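Local structure of hydratase ChsH1 (Mycobacterium tuberculosis, 4W78) at residues P44-D48 / I60-P64; H110-L114 / V150-V155. The protein catalyses, in complex with ChsH2, the hydration of the steroid enoyl-CoA 3-oxo-4,17-pregnadiene-20-carboxyl-CoA during degradation of the cholesterol side chain. All blocks are in the same frame, centred on the assembly; numbering follows the deposited sequence.

Interaction 1. Residues P44-D48 / I60-P64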
loop_
_atom_site.group_PDB
_atom_site.type_symbol
_atom_site.label_atom_id
_atom_site.label_comp_id
_atom_site.label_asym_id
_atom_site.label_seq_id
_atom_site.Cartn_x
_atom_site.Cartn_y
_atom_site.Cartn_z
ATOM N N PRO A 44 -12.560 10.197 -14.388
ATOM C CA PRO A 44 -11.505 10.101 -15.399
ATOM C C PRO A 44 -10.453 11.200 -15.311
ATOM O O PRO A 44 -9.380 11.040 -15.893
ATOM C CB PRO A 44 -12.282 10.213 -16.721
ATOM C CG PRO A 44 -13.496 10.989 -16.367
ATOM C CD PRO A 44 -13.873 10.484 -14.993
ATOM N N ILE A 45 -10.735 12.290 -14.600
ATOM C CA ILE A 45 -9.775 13.381 -14.539
ATOM C C ILE A 45 -8.505 13.009 -13.770
ATOM O O ILE A 45 -7.500 13.703 -13.877
ATOM C CB ILE A 45 -10.375 14.670 -13.946
ATOM C CG1 ILE A 45 -10.577 14.535 -12.430
ATOM C CG2 ILE A 45 -11.685 15.039 -14.669
ATOM C CD1 ILE A 45 -11.154 15.805 -11.788
ATOM N N TYR A 46 -8.548 11.910 -13.011
ATOM C CA TYR A 46 -7.377 11.492 -12.233
ATOM C C TYR A 46 -6.450 10.585 -13.030
ATOM O O TYR A 46 -5.333 10.282 -12.580
ATOM C CB TYR A 46 -7.816 10.766 -10.958
ATOM C CG TYR A 46 -8.775 11.543 -10.073
ATOM C CD1 TYR A 46 -8.638 12.915 -9.886
ATOM C CD2 TYR A 46 -9.823 10.896 -9.429
ATOM C CE1 TYR A 46 -9.533 13.627 -9.084
ATOM C CE2 TYR A 46 -10.705 11.590 -8.614
ATOM C CZ TYR A 46 -10.557 12.952 -8.447
ATOM O OH TYR A 46 -11.447 13.642 -7.644
ATOM N N VAL A 47 -6.902 10.151 -14.207
ATOM C CA VAL A 47 -6.172 9.145 -14.978
ATOM C C VAL A 47 -6.092 9.415 -16.481
ATOM O O VAL A 47 -5.411 8.680 -17.192
ATOM C CB VAL A 47 -6.782 7.733 -14.781
ATOM C CG1 VAL A 47 -6.635 7.280 -13.320
ATOM C CG2 VAL A 47 -8.248 7.726 -15.183
ATOM N N ASP A 48 -6.787 10.443 -16.965
ATOM C CA ASP A 48 -6.901 10.702 -18.411
ATOM C C ASP A 48 -6.734 12.199 -18.661
ATOM O O ASP A 48 -7.582 12.993 -18.252
ATOM C CB ASP A 48 -8.262 10.174 -18.927
ATOM C CG ASP A 48 -8.589 10.583 -20.382
ATOM O OD1 ASP A 48 -7.768 11.195 -21.095
ATOM O OD2 ASP A 48 -9.708 10.262 -20.821
ATOM N N ILE A 60 -3.960 15.874 -16.129
ATOM C CA ILE A 60 -4.406 15.023 -15.028
ATOM C C ILE A 60 -4.184 15.743 -13.705
ATOM O O ILE A 60 -3.154 16.384 -13.511
ATOM C CB ILE A 60 -3.642 13.676 -15.008
ATOM C CG1 ILE A 60 -4.184 12.750 -16.104
ATOM C CG2 ILE A 60 -3.761 12.994 -13.643
ATOM C CD1 ILE A 60 -3.293 11.542 -16.382
ATOM N N VAL A 61 -5.165 15.668 -12.809
ATOM C CA VAL A 61 -5.018 16.263 -11.491
ATOM C C VAL A 61 -5.113 15.190 -10.410
ATOM O O VAL A 61 -5.670 14.110 -10.633
ATOM C CB VAL A 61 -6.083 17.356 -11.231
ATOM C CG1 VAL A 61 -5.755 18.620 -12.011
ATOM C CG2 VAL A 61 -7.482 16.849 -11.585
ATOM N N ALA A 62 -4.549 15.476 -9.239
ATOM C CA ALA A 62 -4.692 14.582 -8.102
ATOM C C ALA A 62 -6.074 14.734 -7.461
ATOM O O ALA A 62 -6.613 15.828 -7.398
ATOM C CB ALA A 62 -3.601 14.890 -7.062
ATOM N N PRO A 63 -6.633 13.639 -6.939
ATOM C CA PRO A 63 -7.857 13.788 -6.138
ATOM C C PRO A 63 -7.605 14.718 -4.952
ATOM O O PRO A 63 -6.603 14.562 -4.262
ATOM C CB PRO A 63 -8.130 12.363 -5.634
ATOM C CG PRO A 63 -7.373 11.457 -6.563
ATOM C CD PRO A 63 -6.183 12.239 -7.050
ATOM N N PRO A 64 -8.500 15.691 -4.712
ATOM C CA PRO A 64 -8.277 16.620 -3.596
ATOM C C PRO A 64 -8.098 15.886 -2.272
ATOM O O PRO A 64 -7.233 16.259 -1.468
ATOM C CB PRO A 64 -9.555 17.453 -3.583
ATOM C CG PRO A 64 -9.962 17.477 -5.038
ATOM C CD PRO A 64 -9.626 16.110 -5.571
#
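A short helix can be bracketed by pinning the chain entering it to the chain leaving it, and residues 44-48 and 60-64 do this around helix 49-54. Ile60 lies over the exit of the 3-10 turn 44-46: its CG2 is 3.3 Å from Tyr46 O and its CD1 3.5 Å from Val47 C. Val61 supplies the hydrogen bond between the segments, from its N to Ile45 O (3.2 Å), while its O receives a CA-H...O contact from Tyr46 CA (3.5 Å). Val61 CG2 packs 3.8 Å from Ile45 CD1. Beyond Ala62, Pro63 lies flat against the tyrosine, its CG 3.6 Å from the Tyr46 ring centroid and almost on the ring normal, a CH-pi contact. Pro64 follows, with CD 3.7 Å from Tyr46 OH. Gln60 of the ChsH2 chain also packs on Tyr46 and both prolines. Asp48 holds the N-cap of helix 49-54, its OD1 bonding weakly to Ala50 N and Ala51 N; the whole forms a loop-helix-loop excursion outside the beta-sheet, consistent with the overhanging segment of MaoC-like hot dog hydratases.

Interaction 2. Residues H110-L114 / V150-V155; sequences HRYLL and VGDEDV
A bidentate salt bridge anchors this contact: Arg111 NE donates to Glu153 OE2 (2.8 Å) and Arg111 NH2 to Glu153 OE1 (3.0 Å), both nearly linear. It ties loop 110-114 to a beta-hairpin with a two-residue loop, Gly151-Asp152, joining strands 139-150 and 153-165 of the antiparallel hot dog sheet. The hairpin closes through a type II' turn, with Gly151 at 63/-127 and Asp152 at -98/10; Val150 N bonds to Glu153 O (2.9 Å) and Glu153 N to Val150 O (3.1 Å). Arg111 leaves its backbone sideways, and its extended side chain (chi1 p, chi2 and chi3 t, chi4 92°) brings the guanidinium to Glu153 (chi1 and chi2 t); NH1 bonds Tyr112 O (3.0 Å) and salt-bridges Glu117.

His110 (-74/-35) precedes an extended run from Arg111 (-157/171) to Leu114. The backbones approach most closely at His110 and Val155 (-116/-20; CA to CA 5.0 Å), where His110 N donates to Val155 O (2.9 Å), just past strand 99-109, antiparallel neighbour of strand 153-165. One water bridges Val155 O (3.0 Å) and Arg111 O (2.6 Å); another joins His110 NE2 (2.9 Å) to Asp154 OD2 (3.3 Å), while Gln149 holds Asp154 OD1. Over one guanidinium face lies Val155 CG1 (chi1 m), 3.8 Å from Arg111 NH2. Farther along the loop, Leu113 (chi1 m, chi2 t) CD2 meets Val155 CB at 3.8 Å and Val150 CG2 at 4.2 Å.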
loop_
_atom_site.group_PDB
_atom_site.type_symbol
_atom_site.label_atom_id
_atom_site.label_comp_id
_atom_site.label_asym_id
_atom_site.label_seq_id
_atom_site.Cartn_x
_atom_site.Cartn_y
_atom_site.Cartn_z
ATOM N N HIS A 110 -7.731 24.564 -1.858
ATOM C CA HIS A 110 -7.728 25.850 -2.555
ATOM C C HIS A 110 -7.697 25.689 -4.072
ATOM O O HIS A 110 -8.288 26.493 -4.800
ATOM C CB HIS A 110 -6.578 26.728 -2.076
ATOM C CG HIS A 110 -6.600 26.989 -0.603
ATOM N ND1 HIS A 110 -7.709 27.486 0.047
ATOM C CD2 HIS A 110 -5.650 26.820 0.348
ATOM C CE1 HIS A 110 -7.443 27.608 1.336
ATOM N NE2 HIS A 110 -6.199 27.213 1.544
ATOM N N ARG A 111 -6.997 24.657 -4.533
ATOM C CA ARG A 111 -6.972 24.278 -5.941
ATOM C C ARG A 111 -6.590 22.812 -6.051
ATOM O O ARG A 111 -6.198 22.184 -5.057
ATOM C CB ARG A 111 -5.971 25.131 -6.737
ATOM C CG ARG A 111 -4.501 24.955 -6.339
ATOM C CD ARG A 111 -3.615 25.524 -7.436
ATOM N NE ARG A 111 -2.198 25.548 -7.084
ATOM C CZ ARG A 111 -1.335 24.577 -7.363
ATOM N NH1 ARG A 111 -1.735 23.469 -7.976
ATOM N NH2 ARG A 111 -0.063 24.713 -7.009
ATOM N N TYR A 112 -6.703 22.272 -7.261
ATOM C CA TYR A 112 -6.282 20.913 -7.558
ATOM C C TYR A 112 -4.778 20.895 -7.831
ATOM O O TYR A 112 -4.223 21.847 -8.403
ATOM C CB TYR A 112 -7.050 20.377 -8.783
ATOM C CG TYR A 112 -8.460 19.910 -8.471
ATOM C CD1 TYR A 112 -9.416 20.790 -7.962
ATOM C CD2 TYR A 112 -8.837 18.597 -8.692
ATOM C CE1 TYR A 112 -10.705 20.358 -7.665
ATOM C CE2 TYR A 112 -10.120 18.157 -8.421
ATOM C CZ TYR A 112 -11.047 19.036 -7.898
ATOM O OH TYR A 112 -12.316 18.585 -7.613
ATOM N N LEU A 113 -4.117 19.820 -7.411
ATOM C CA LEU A 113 -2.677 19.663 -7.636
ATOM C C LEU A 113 -2.356 18.828 -8.870
ATOM O O LEU A 113 -3.119 17.937 -9.259
ATOM C CB LEU A 113 -2.026 19.017 -6.415
ATOM C CG LEU A 113 -2.321 19.712 -5.092
ATOM C CD1 LEU A 113 -1.636 18.937 -3.978
ATOM C CD2 LEU A 113 -1.868 21.177 -5.128
ATOM N N LEU A 114 -1.205 19.105 -9.470
ATOM C CA LEU A 114 -0.744 18.383 -10.649
ATOM C C LEU A 114 0.411 17.442 -10.313
ATOM O O LEU A 114 1.248 17.767 -9.473
ATOM C CB LEU A 114 -0.263 19.384 -11.700
ATOM C CG LEU A 114 -1.282 20.424 -12.161
ATOM C CD1 LEU A 114 -0.568 21.559 -12.898
ATOM C CD2 LEU A 114 -2.299 19.758 -13.079
ATOM N N VAL A 150 2.615 24.458 -1.813
ATOM C CA VAL A 150 3.526 24.120 -2.895
ATOM C C VAL A 150 4.380 25.365 -3.036
ATOM O O VAL A 150 3.880 26.424 -3.411
ATOM C CB VAL A 150 2.778 23.804 -4.195
ATOM C CG1 VAL A 150 3.764 23.669 -5.357
ATOM C CG2 VAL A 150 1.951 22.516 -4.036
ATOM N N GLY A 151 5.656 25.259 -2.677
ATOM C CA GLY A 151 6.485 26.445 -2.530
ATOM C C GLY A 151 5.915 27.313 -1.423
ATOM O O GLY A 151 5.680 26.839 -0.309
ATOM N N ASP A 152 5.672 28.584 -1.732
ATOM C CA ASP A 152 5.092 29.508 -0.759
ATOM C C ASP A 152 3.580 29.673 -0.928
ATOM O O ASP A 152 2.976 30.545 -0.305
ATOM C CB ASP A 152 5.758 30.883 -0.873
ATOM C CG ASP A 152 7.186 30.887 -0.363
ATOM O OD1 ASP A 152 7.473 30.167 0.618
ATOM O OD2 ASP A 152 8.018 31.619 -0.944
ATOM N N GLU A 153 2.973 28.839 -1.768
ATOM C CA GLU A 153 1.554 28.963 -2.081
ATOM C C GLU A 153 0.733 27.991 -1.246
ATOM O O GLU A 153 0.943 26.782 -1.323
ATOM C CB GLU A 153 1.315 28.674 -3.568
ATOM C CG GLU A 153 -0.161 28.642 -3.980
ATOM C CD GLU A 153 -0.387 27.984 -5.333
ATOM O OE1 GLU A 153 0.586 27.460 -5.920
ATOM O OE2 GLU A 153 -1.541 27.992 -5.813
ATOM N N ASP A 154 -0.222 28.504 -0.473
ATOM C CA ASP A 154 -1.118 27.622 0.272
ATOM C C ASP A 154 -2.042 26.913 -0.707
ATOM O O ASP A 154 -2.709 27.565 -1.522
ATOM C CB ASP A 154 -1.973 28.402 1.277
ATOM C CG ASP A 154 -1.171 28.977 2.427
ATOM O OD1 ASP A 154 0.056 28.767 2.498
ATOM O OD2 ASP A 154 -1.790 29.646 3.281
ATOM N N VAL A 155 -2.094 25.589 -0.631
ATOM C CA VAL A 155 -2.935 24.825 -1.560
ATOM C C VAL A 155 -4.063 24.058 -0.872
ATOM O O VAL A 155 -5.026 23.666 -1.522
ATOM C CB VAL A 155 -2.122 23.849 -2.437
ATOM C CG1 VAL A 155 -1.153 24.626 -3.339
ATOM C CG2 VAL A 155 -1.362 22.836 -1.582
HETATM O O HOH W 1 -4.609 28.050 3.850
HETATM O O HOH W 2 -5.439 20.969 -2.830
#

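Overall arrangement
Followed from the N terminus, the two contacts illustrate loop closure in series, without nesting or crossing. After helix 29-39, interaction 1 closes a short loop around helix 49-54. The chain then runs through helices 67-70 and 85-94 and along strand 99-109 before interaction 2 opens; that contact closes a longer, strand-rich loop spanning 119-134 and 139-150. Their centres lie about 15 Å apart, and residues 60-64 and 110-114 touch directly: Ala62 N lies 2.8 Å from Leu113 O, a probable hydrogen bond, and Pro64 packs on Tyr112. The helical region is thereby joined to the end of the sheet, alongside ChsH2, whose Ile73 hydrogen-bonds the Tyr112 hydroxyl.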